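Local structure of NH(3)-dependent NAD(+) synthetase (3FIU) at residues A43-L48 with L164-L169; I78-I83 with D182-I187; P92-F97 with G117-R122. The protein belongs to the NAD synthase family, of the HUP clan, and is built round a parallel beta sheet flanked by helices. One frame throughout, in Å; residues are numbered along the deposited sequence. Where two conformers were deposited one is given.

Contact 1 of 3, residues A43-L48 with L164-L169; sequences AVAASL and LPLVNL
No aromatic ring or side-chain amide lies where L166 meets V44, A45 and L48. The A43 carbonyl, just beside the contact, is reached from both faces. S47 N comes to A43 O from one face as the ordinary helical bond, and S47 OG comes to it from the other. The S47 OG to A43 O bond is 2.9 Å long. Its donor stands 35° out of the carbonyl plane, with a C=O...OG angle of 144°. A43 O is thus a buried acceptor with two donors.

The contact itself is apolar and is carried by the fork of L166. Branch CD1 meets A45 CB at 4.1 Å. Branch CD2 sits against two partners, L48 CD1 at 3.9 Å and V44 CG1 at 4.0 Å. V44 presents CG1 because that branch is turned opposite its backbone N (chi1 170°). The V44 and L48 side chains both meet L166 at a slant. No hydrogen bond joins the segments.

The loop comes up to the helix through two type I turns, L164 to V167 and L166 to L169. The second is closed by L169 N to L166 O at 2.9 Å. V174 and L177 of helix 171-180 also touch V44. On the far part of the loop, N168 ND2 is hydrogen-bonded to F249 OXT of the second subunit.

The SGGIDS sequence, S37 to S42, runs into the start of helix 40-51, with G39, I40, D41 and S42 lining the pyrophosphate pocket. L166 therefore packs on the helix that begins at the phosphate-binding PP-loop motif.

Contact 2 of 3, residues I78-I83 with D182-I187; sequences IEMLNI and DVPKNI
D182 O is the polar atom on which M80 converges. M80 CE lies 3.1 Å from D182 O, and M80 SD lies 3.4 Å from the same oxygen. Neither is a hydrogen bond; the end of the thioether simply lies close against the carbonyl. M80 CE also comes within 4.2 Å of D182 CB.

The side chain of M80 gets there by running straight out from helix 68-81. CG is opposite the backbone N (chi1 177°) and the next torsion is extended too. Together they carry SD to the P184 ring, 4.4 Å from P184 CD. The bend at chi3 (129°) then turns CE to D182. The contact is small, at the surface, and without a hydrogen bond.

Both segments hold helix ends. N82 has positive phi and is the first residue to leave helix 68-81. D182 also has positive phi and is the C-prime residue of the Schellman motif that ends helix 171-180. P184 takes the N-cap position of helix 185-189, so M80 meets the short link between those two helices.

P184 rests on E76 and L77 of helix 68-81, and N186 ND2 is hydrogen-bonded to D73 OD1 there. V183 turns to A43 and S47 of helix 40-51, while I78 packs inward on A58 and I60 of strand 56-60.

Contact 3 of 3, residues P92-F97 with G117-R122; sequences PAYEAF and GNAQAR
Helix segments 92-97 and 117-122 approach to 10.4 Å between axes, at 129° between their N-to-C directions, with the CA atoms of Y94 and Q120 nearest. This is helix-on-helix packing between helices 91-100 and 113-135, next to the subunit interface of the dimer. Y94 and F97 reach across from the first helix, and A119 and Q120 receive them.

Q120 lies over one face of the Y94 ring. Its CG makes a CH-pi contact, 4.1 Å from the ring centroid. A119 CB sits at the edge of the same ring, in its plane, 3.9 Å from Y94 CE2. That methyl also meets F97 CE2 at 3.9 Å, so A119 is shared by both rings. Y94 and F97 each have CG opposite the backbone N (chi1 172° for Y94), which sends each side chain out from its helix to A119.

M126 of the second subunit packs on F97 and A119, and Y127 of that subunit meets the F97 ring. Q120 also touches S63 and N65.

Beyond CG the Q120 chain is extended, and its amide stands nearly upright on the Y94 ring, at 85°. OE1 of Q120 lies over the ring centre, 3.7 Å above the Y94 plane.

Overall arrangement
Contacts 1 and 3 are buried, while contact 2 lies at the surface. Contact 1 is nearest the middle of the chain. Contacts 1 and 2 adjoin: A43 CB packs on I187 CG2 at 3.9 Å. Helix 40-51 carries one side of contact 1 and backs contact 2. Their segments alternate along the chain. Contact 3 joins two helices that neither of the others uses. Its centre is about 25 Å from that of contact 1 and 27 Å from that of contact 2. With no hydrogen bond across any of them, they differ in what packs: aliphatic branches in contact 1, a thioether on a carbonyl in contact 2, aromatic rings in contact 3. Contacts 1 and 3 both touch the second subunit.

Contact 1 of 3, residues A43-L48 with L164-L169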
loop_
_atom_site.group_PDB
_atom_site.type_symbol
_atom_site.label_atom_id
_atom_site.label_comp_id
_atom_site.label_asym_id
_atom_site.label_seq_id
_atom_site.Cartn_x
_atom_site.Cartn_y
_atom_site.Cartn_z
ATOM N N ALA A 43 13.836 -13.741 -7.833
ATOM C CA ALA A 43 15.032 -14.581 -7.687
ATOM C C ALA A 43 16.313 -13.717 -7.550
ATOM O O ALA A 43 17.161 -13.922 -6.644
ATOM C CB ALA A 43 15.141 -15.573 -8.843
ATOM N N VAL A 44 16.465 -12.766 -8.469
ATOM C CA VAL A 44 17.636 -11.868 -8.464
ATOM C C VAL A 44 17.664 -11.028 -7.183
ATOM O O VAL A 44 18.699 -10.940 -6.506
ATOM C CB VAL A 44 17.661 -10.984 -9.758
ATOM C CG1 VAL A 44 18.727 -9.852 -9.670
ATOM C CG2 VAL A 44 17.915 -11.864 -11.033
ATOM N N ALA A 45 16.541 -10.386 -6.865
ATOM C CA ALA A 45 16.443 -9.579 -5.648
ATOM C C ALA A 45 16.815 -10.383 -4.369
ATOM O O ALA A 45 17.603 -9.904 -3.528
ATOM C CB ALA A 45 15.033 -8.979 -5.545
ATOM N N ALA A 46 16.300 -11.612 -4.249
ATOM C CA ALA A 46 16.652 -12.491 -3.104
ATOM C C ALA A 46 18.162 -12.816 -3.043
ATOM O O ALA A 46 18.792 -12.723 -1.985
ATOM C CB ALA A 46 15.818 -13.793 -3.137
ATOM N N SER A 47 18.724 -13.183 -4.187
ATOM C CA SER A 47 20.152 -13.466 -4.311
ATOM C C SER A 47 21.042 -12.279 -3.884
ATOM O O SER A 47 22.034 -12.459 -3.172
ATOM C CB SER A 47 20.489 -13.884 -5.738
ATOM O OG SER A 47 19.743 -15.042 -6.113
ATOM N N LEU A 48 20.682 -11.078 -4.321
ATOM C CA LEU A 48 21.397 -9.870 -3.887
ATOM C C LEU A 48 21.306 -9.669 -2.380
ATOM O O LEU A 48 22.319 -9.374 -1.718
ATOM C CB LEU A 48 20.872 -8.637 -4.635
ATOM C CG LEU A 48 21.055 -8.604 -6.163
ATOM C CD1 LEU A 48 20.191 -7.504 -6.777
ATOM C CD2 LEU A 48 22.511 -8.402 -6.546
ATOM N N LEU A 164 13.566 -0.800 -3.370
ATOM C CA LEU A 164 13.430 -1.292 -4.738
ATOM C C LEU A 164 14.796 -1.347 -5.438
ATOM O O LEU A 164 15.170 -0.425 -6.178
ATOM C CB LEU A 164 12.420 -0.418 -5.537
ATOM C CG LEU A 164 10.957 -0.271 -5.056
ATOM C CD1 LEU A 164 10.132 0.613 -6.017
ATOM C CD2 LEU A 164 10.260 -1.621 -4.897
ATOM N N PRO A 165 15.551 -2.433 -5.221
ATOM C CA PRO A 165 16.893 -2.519 -5.833
ATOM C C PRO A 165 16.919 -2.665 -7.359
ATOM O O PRO A 165 17.942 -2.361 -7.967
ATOM C CB PRO A 165 17.514 -3.763 -5.174
ATOM C CG PRO A 165 16.325 -4.640 -4.820
ATOM C CD PRO A 165 15.208 -3.642 -4.426
ATOM N N LEU A 166 15.841 -3.152 -7.984
ATOM C CA LEU A 166 15.884 -3.475 -9.407
ATOM C C LEU A 166 15.250 -2.405 -10.293
ATOM O O LEU A 166 15.213 -2.547 -11.518
ATOM C CB LEU A 166 15.215 -4.844 -9.709
ATOM C CG LEU A 166 15.698 -6.032 -8.853
ATOM C CD1 LEU A 166 14.981 -7.289 -9.310
ATOM C CD2 LEU A 166 17.188 -6.230 -8.934
ATOM N N VAL A 167 14.746 -1.340 -9.682
ATOM C CA VAL A 167 13.794 -0.470 -10.388
ATOM C C VAL A 167 14.454 0.365 -11.515
ATOM O O VAL A 167 13.765 0.847 -12.397
ATOM C CB VAL A 167 12.995 0.400 -9.360
ATOM C CG1 VAL A 167 13.866 1.555 -8.828
ATOM C CG2 VAL A 167 11.630 0.876 -9.936
ATOM N N ASN A 168 15.772 0.520 -11.494
ATOM C CA ASN A 168 16.493 1.165 -12.608
ATOM C C ASN A 168 16.931 0.190 -13.714
ATOM O O ASN A 168 17.464 0.620 -14.735
ATOM C CB ASN A 168 17.709 1.951 -12.114
ATOM C CG ASN A 168 17.341 3.080 -11.201
ATOM O OD1 ASN A 168 16.232 3.597 -11.246
ATOM N ND2 ASN A 168 18.271 3.456 -10.350
ATOM N N LEU A 169 16.664 -1.108 -13.541
ATOM C CA LEU A 169 17.139 -2.130 -14.494
ATOM C C LEU A 169 16.150 -2.545 -15.586
ATOM O O LEU A 169 14.966 -2.797 -15.322
ATOM C CB LEU A 169 17.561 -3.395 -13.724
ATOM C CG LEU A 169 18.682 -3.307 -12.686
ATOM C CD1 LEU A 169 18.855 -4.642 -11.956
ATOM C CD2 LEU A 169 20.001 -2.877 -13.302
#

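Contact 2 of 3, residues I78-I83 with D182-I187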
loop_
_atom_site.group_PDB
_atom_site.type_symbol
_atom_site.label_atom_id
_atom_site.label_comp_id
_atom_site.label_asym_id
_atom_site.label_seq_id
_atom_site.Cartn_x
_atom_site.Cartn_y
_atom_site.Cartn_z
ATOM N N ILE A 78 15.740 -21.137 -2.739
ATOM C CA ILE A 78 15.872 -21.081 -1.286
ATOM C C ILE A 78 16.893 -22.135 -0.775
ATOM O O ILE A 78 17.743 -21.816 0.066
ATOM C CB ILE A 78 14.490 -21.251 -0.637
ATOM C CG1 ILE A 78 13.660 -19.946 -0.746
ATOM C CG2 ILE A 78 14.586 -21.754 0.820
ATOM C CD1 ILE A 78 12.150 -20.185 -0.502
ATOM N N GLU A 79 16.786 -23.371 -1.267
ATOM C CA GLU A 79 17.726 -24.449 -0.900
ATOM C C GLU A 79 19.166 -24.055 -1.231
ATOM O O GLU A 79 20.086 -24.254 -0.425
ATOM C CB GLU A 79 17.335 -25.772 -1.583
ATOM C CG GLU A 79 16.074 -26.435 -0.944
ATOM C CD GLU A 79 15.250 -27.312 -1.900
ATOM O OE1 GLU A 79 15.722 -27.632 -3.009
ATOM O OE2 GLU A 79 14.107 -27.685 -1.529
ATOM N N MET A 80 19.355 -23.494 -2.424
ATOM C CA MET A 80 20.681 -23.063 -2.881
ATOM C C MET A 80 21.266 -21.935 -2.010
ATOM O O MET A 80 22.484 -21.888 -1.736
ATOM C CB MET A 80 20.577 -22.616 -4.345
ATOM C CG MET A 80 21.860 -22.065 -4.931
ATOM S SD MET A 80 21.632 -21.535 -6.652
ATOM C CE MET A 80 22.316 -19.896 -6.492
ATOM N N LEU A 81 20.390 -21.022 -1.602
ATOM C CA LEU A 81 20.762 -19.843 -0.834
ATOM C C LEU A 81 20.860 -20.123 0.649
ATOM O O LEU A 81 21.441 -19.322 1.384
ATOM C CB LEU A 81 19.706 -18.764 -1.043
ATOM C CG LEU A 81 19.903 -17.629 -2.061
ATOM C CD1 LEU A 81 21.067 -17.833 -3.053
ATOM C CD2 LEU A 81 18.589 -17.239 -2.746
ATOM N N ASN A 82 20.246 -21.219 1.084
ATOM C CA ASN A 82 20.265 -21.646 2.482
ATOM C C ASN A 82 19.631 -20.595 3.378
ATOM O O ASN A 82 20.219 -20.187 4.377
ATOM C CB ASN A 82 21.693 -21.964 2.952
ATOM C CG ASN A 82 22.208 -23.271 2.398
ATOM O OD1 ASN A 82 21.855 -24.329 2.882
ATOM N ND2 ASN A 82 23.008 -23.199 1.347
ATOM N N ILE A 83 18.451 -20.126 2.986
ATOM C CA ILE A 83 17.769 -19.098 3.763
ATOM C C ILE A 83 16.540 -19.597 4.498
ATOM O O ILE A 83 15.880 -20.555 4.066
ATOM C CB ILE A 83 17.441 -17.816 2.916
ATOM C CG1 ILE A 83 16.640 -18.148 1.657
ATOM C CG2 ILE A 83 18.743 -17.077 2.579
ATOM C CD1 ILE A 83 16.033 -16.918 0.979
ATOM N N ASP A 182 23.980 -17.129 -10.624
ATOM C CA ASP A 182 23.734 -18.571 -10.695
ATOM C C ASP A 182 22.321 -18.973 -10.297
ATOM O O ASP A 182 22.117 -19.990 -9.632
ATOM C CB ASP A 182 24.794 -19.343 -9.879
ATOM C CG ASP A 182 26.227 -18.969 -10.287
ATOM O OD1 ASP A 182 26.522 -18.916 -11.497
ATOM O OD2 ASP A 182 27.047 -18.719 -9.393
ATOM N N VAL A 183 21.342 -18.167 -10.713
ATOM C CA VAL A 183 19.954 -18.463 -10.450
ATOM C C VAL A 183 19.625 -19.725 -11.259
ATOM O O VAL A 183 20.096 -19.849 -12.378
ATOM C CB VAL A 183 19.075 -17.226 -10.866
ATOM C CG1 VAL A 183 17.635 -17.584 -11.094
ATOM C CG2 VAL A 183 19.200 -16.081 -9.829
ATOM N N PRO A 184 18.864 -20.687 -10.688
ATOM C CA PRO A 184 18.546 -21.906 -11.446
ATOM C C PRO A 184 18.031 -21.693 -12.867
ATOM O O PRO A 184 17.181 -20.820 -13.153
ATOM C CB PRO A 184 17.486 -22.577 -10.590
ATOM C CG PRO A 184 17.927 -22.225 -9.224
ATOM C CD PRO A 184 18.288 -20.761 -9.331
ATOM N N LYS A 185 18.560 -22.531 -13.749
ATOM C CA LYS A 185 18.253 -22.486 -15.175
ATOM C C LYS A 185 16.777 -22.329 -15.544
ATOM O O LYS A 185 16.466 -21.546 -16.446
ATOM C CB LYS A 185 18.836 -23.734 -15.844
ATOM C CG LYS A 185 18.555 -23.833 -17.325
ATOM C CD LYS A 185 19.271 -25.043 -17.935
ATOM C CE LYS A 185 18.884 -25.256 -19.408
ATOM N NZ LYS A 185 19.235 -24.053 -20.241
ATOM N N ASN A 186 15.867 -23.087 -14.911
ATOM C CA ASN A 186 14.442 -22.937 -15.263
ATOM C C ASN A 186 13.877 -21.545 -15.018
ATOM O O ASN A 186 12.986 -21.095 -15.754
ATOM C CB ASN A 186 13.530 -23.958 -14.592
ATOM C CG ASN A 186 12.221 -24.096 -15.329
ATOM O OD1 ASN A 186 12.210 -24.397 -16.518
ATOM N ND2 ASN A 186 11.122 -23.818 -14.662
ATOM N N ILE A 187 14.409 -20.869 -14.004
ATOM C CA ILE A 187 13.995 -19.484 -13.703
ATOM C C ILE A 187 14.537 -18.547 -14.786
ATOM O O ILE A 187 13.811 -17.674 -15.277
ATOM C CB ILE A 187 14.475 -19.078 -12.316
ATOM C CG1 ILE A 187 13.776 -19.983 -11.264
ATOM C CG2 ILE A 187 14.206 -17.564 -12.031
ATOM C CD1 ILE A 187 14.305 -19.764 -9.835
#

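Contact 3 of 3, residues P92-F97 with G117-R122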
loop_
_atom_site.group_PDB
_atom_site.type_symbol
_atom_site.label_atom_id
_atom_site.label_comp_id
_atom_site.label_asym_id
_atom_site.label_seq_id
_atom_site.Cartn_x
_atom_site.Cartn_y
_atom_site.Cartn_z
ATOM N N PRO A 92 -6.947 -19.728 1.725
ATOM C CA PRO A 92 -7.967 -19.511 2.787
ATOM C C PRO A 92 -8.301 -18.044 3.038
ATOM O O PRO A 92 -9.483 -17.661 3.108
ATOM C CB PRO A 92 -7.308 -20.113 4.048
ATOM C CG PRO A 92 -6.388 -21.145 3.507
ATOM C CD PRO A 92 -5.852 -20.603 2.190
ATOM N N ALA A 93 -7.269 -17.227 3.193
ATOM C CA ALA A 93 -7.456 -15.799 3.394
ATOM C C ALA A 93 -8.116 -15.152 2.168
ATOM O O ALA A 93 -9.056 -14.322 2.306
ATOM C CB ALA A 93 -6.129 -15.152 3.703
ATOM N N TYR A 94 -7.667 -15.551 0.977
ATOM C CA TYR A 94 -8.228 -14.961 -0.252
ATOM C C TYR A 94 -9.741 -15.312 -0.375
ATOM O O TYR A 94 -10.568 -14.453 -0.682
ATOM C CB TYR A 94 -7.426 -15.361 -1.529
ATOM C CG TYR A 94 -8.152 -14.905 -2.756
ATOM C CD1 TYR A 94 -8.877 -15.808 -3.545
ATOM C CD2 TYR A 94 -8.232 -13.546 -3.064
ATOM C CE1 TYR A 94 -9.617 -15.357 -4.632
ATOM C CE2 TYR A 94 -8.970 -13.095 -4.142
ATOM C CZ TYR A 94 -9.657 -14.004 -4.922
ATOM O OH TYR A 94 -10.387 -13.520 -5.996
ATOM N N GLU A 95 -10.094 -16.571 -0.128
ATOM C CA GLU A 95 -11.492 -17.004 -0.224
ATOM C C GLU A 95 -12.393 -16.287 0.789
ATOM O O GLU A 95 -13.500 -15.875 0.441
ATOM C CB GLU A 95 -11.603 -18.534 -0.138
ATOM C CG GLU A 95 -11.289 -19.247 -1.456
ATOM C CD GLU A 95 -12.533 -19.477 -2.282
ATOM O OE1 GLU A 95 -12.737 -18.750 -3.280
ATOM O OE2 GLU A 95 -13.326 -20.368 -1.898
ATOM N N ALA A 96 -11.903 -16.100 2.015
ATOM C CA ALA A 96 -12.700 -15.370 3.017
ATOM C C ALA A 96 -12.871 -13.927 2.515
ATOM O O ALA A 96 -13.969 -13.347 2.544
ATOM C CB ALA A 96 -12.011 -15.397 4.382
ATOM N N PHE A 97 -11.795 -13.355 2.005
ATOM C CA PHE A 97 -11.898 -11.976 1.533
ATOM C C PHE A 97 -12.895 -11.888 0.363
ATOM O O PHE A 97 -13.854 -11.099 0.385
ATOM C CB PHE A 97 -10.534 -11.419 1.130
ATOM C CG PHE A 97 -10.612 -10.047 0.534
ATOM C CD1 PHE A 97 -10.776 -8.909 1.355
ATOM C CD2 PHE A 97 -10.574 -9.887 -0.850
ATOM C CE1 PHE A 97 -10.850 -7.604 0.786
ATOM C CE2 PHE A 97 -10.662 -8.615 -1.428
ATOM C CZ PHE A 97 -10.790 -7.461 -0.602
ATOM N N GLY A 117 -6.532 -10.741 -9.094
ATOM C CA GLY A 117 -5.073 -10.650 -9.131
ATOM C C GLY A 117 -4.570 -9.581 -8.187
ATOM O O GLY A 117 -3.573 -9.785 -7.465
ATOM N N ASN A 118 -5.269 -8.457 -8.172
ATOM C CA ASN A 118 -4.868 -7.343 -7.304
ATOM C C ASN A 118 -5.057 -7.652 -5.813
ATOM O O ASN A 118 -4.222 -7.271 -4.987
ATOM C CB ASN A 118 -5.629 -6.079 -7.666
ATOM C CG ASN A 118 -5.128 -5.428 -8.950
ATOM O OD1 ASN A 118 -4.023 -5.698 -9.420
ATOM N ND2 ASN A 118 -5.944 -4.554 -9.510
ATOM N N ALA A 119 -6.165 -8.307 -5.474
ATOM C CA ALA A 119 -6.414 -8.716 -4.081
ATOM C C ALA A 119 -5.336 -9.683 -3.603
ATOM O O ALA A 119 -4.836 -9.573 -2.476
ATOM C CB ALA A 119 -7.754 -9.378 -3.959
ATOM N N GLN A 120 -4.969 -10.637 -4.460
ATOM C CA GLN A 120 -3.925 -11.599 -4.059
ATOM C C GLN A 120 -2.593 -10.906 -3.874
ATOM O O GLN A 120 -1.843 -11.246 -2.959
ATOM C CB GLN A 120 -3.826 -12.779 -5.023
ATOM C CG GLN A 120 -5.108 -13.585 -5.061
ATOM C CD GLN A 120 -5.088 -14.787 -5.999
ATOM O OE1 GLN A 120 -5.980 -15.651 -5.935
ATOM N NE2 GLN A 120 -4.107 -14.856 -6.853
ATOM N N ALA A 121 -2.283 -9.922 -4.716
ATOM C CA ALA A 121 -1.004 -9.211 -4.558
ATOM C C ALA A 121 -0.947 -8.428 -3.241
ATOM O O ALA A 121 0.078 -8.336 -2.618
ATOM C CB ALA A 121 -0.776 -8.249 -5.732
ATOM N N ARG A 122 -2.073 -7.864 -2.832
ATOM C CA ARG A 122 -2.151 -7.110 -1.604
ATOM C C ARG A 122 -2.125 -8.057 -0.393
ATOM O O ARG A 122 -1.579 -7.711 0.624
ATOM C CB ARG A 122 -3.438 -6.289 -1.612
ATOM C CG ARG A 122 -3.366 -5.180 -2.698
ATOM C CD ARG A 122 -4.672 -4.396 -2.795
ATOM N NE ARG A 122 -4.477 -3.369 -3.837
ATOM C CZ ARG A 122 -5.290 -3.138 -4.858
ATOM N NH1 ARG A 122 -6.453 -3.779 -4.944
ATOM N NH2 ARG A 122 -4.949 -2.206 -5.766
#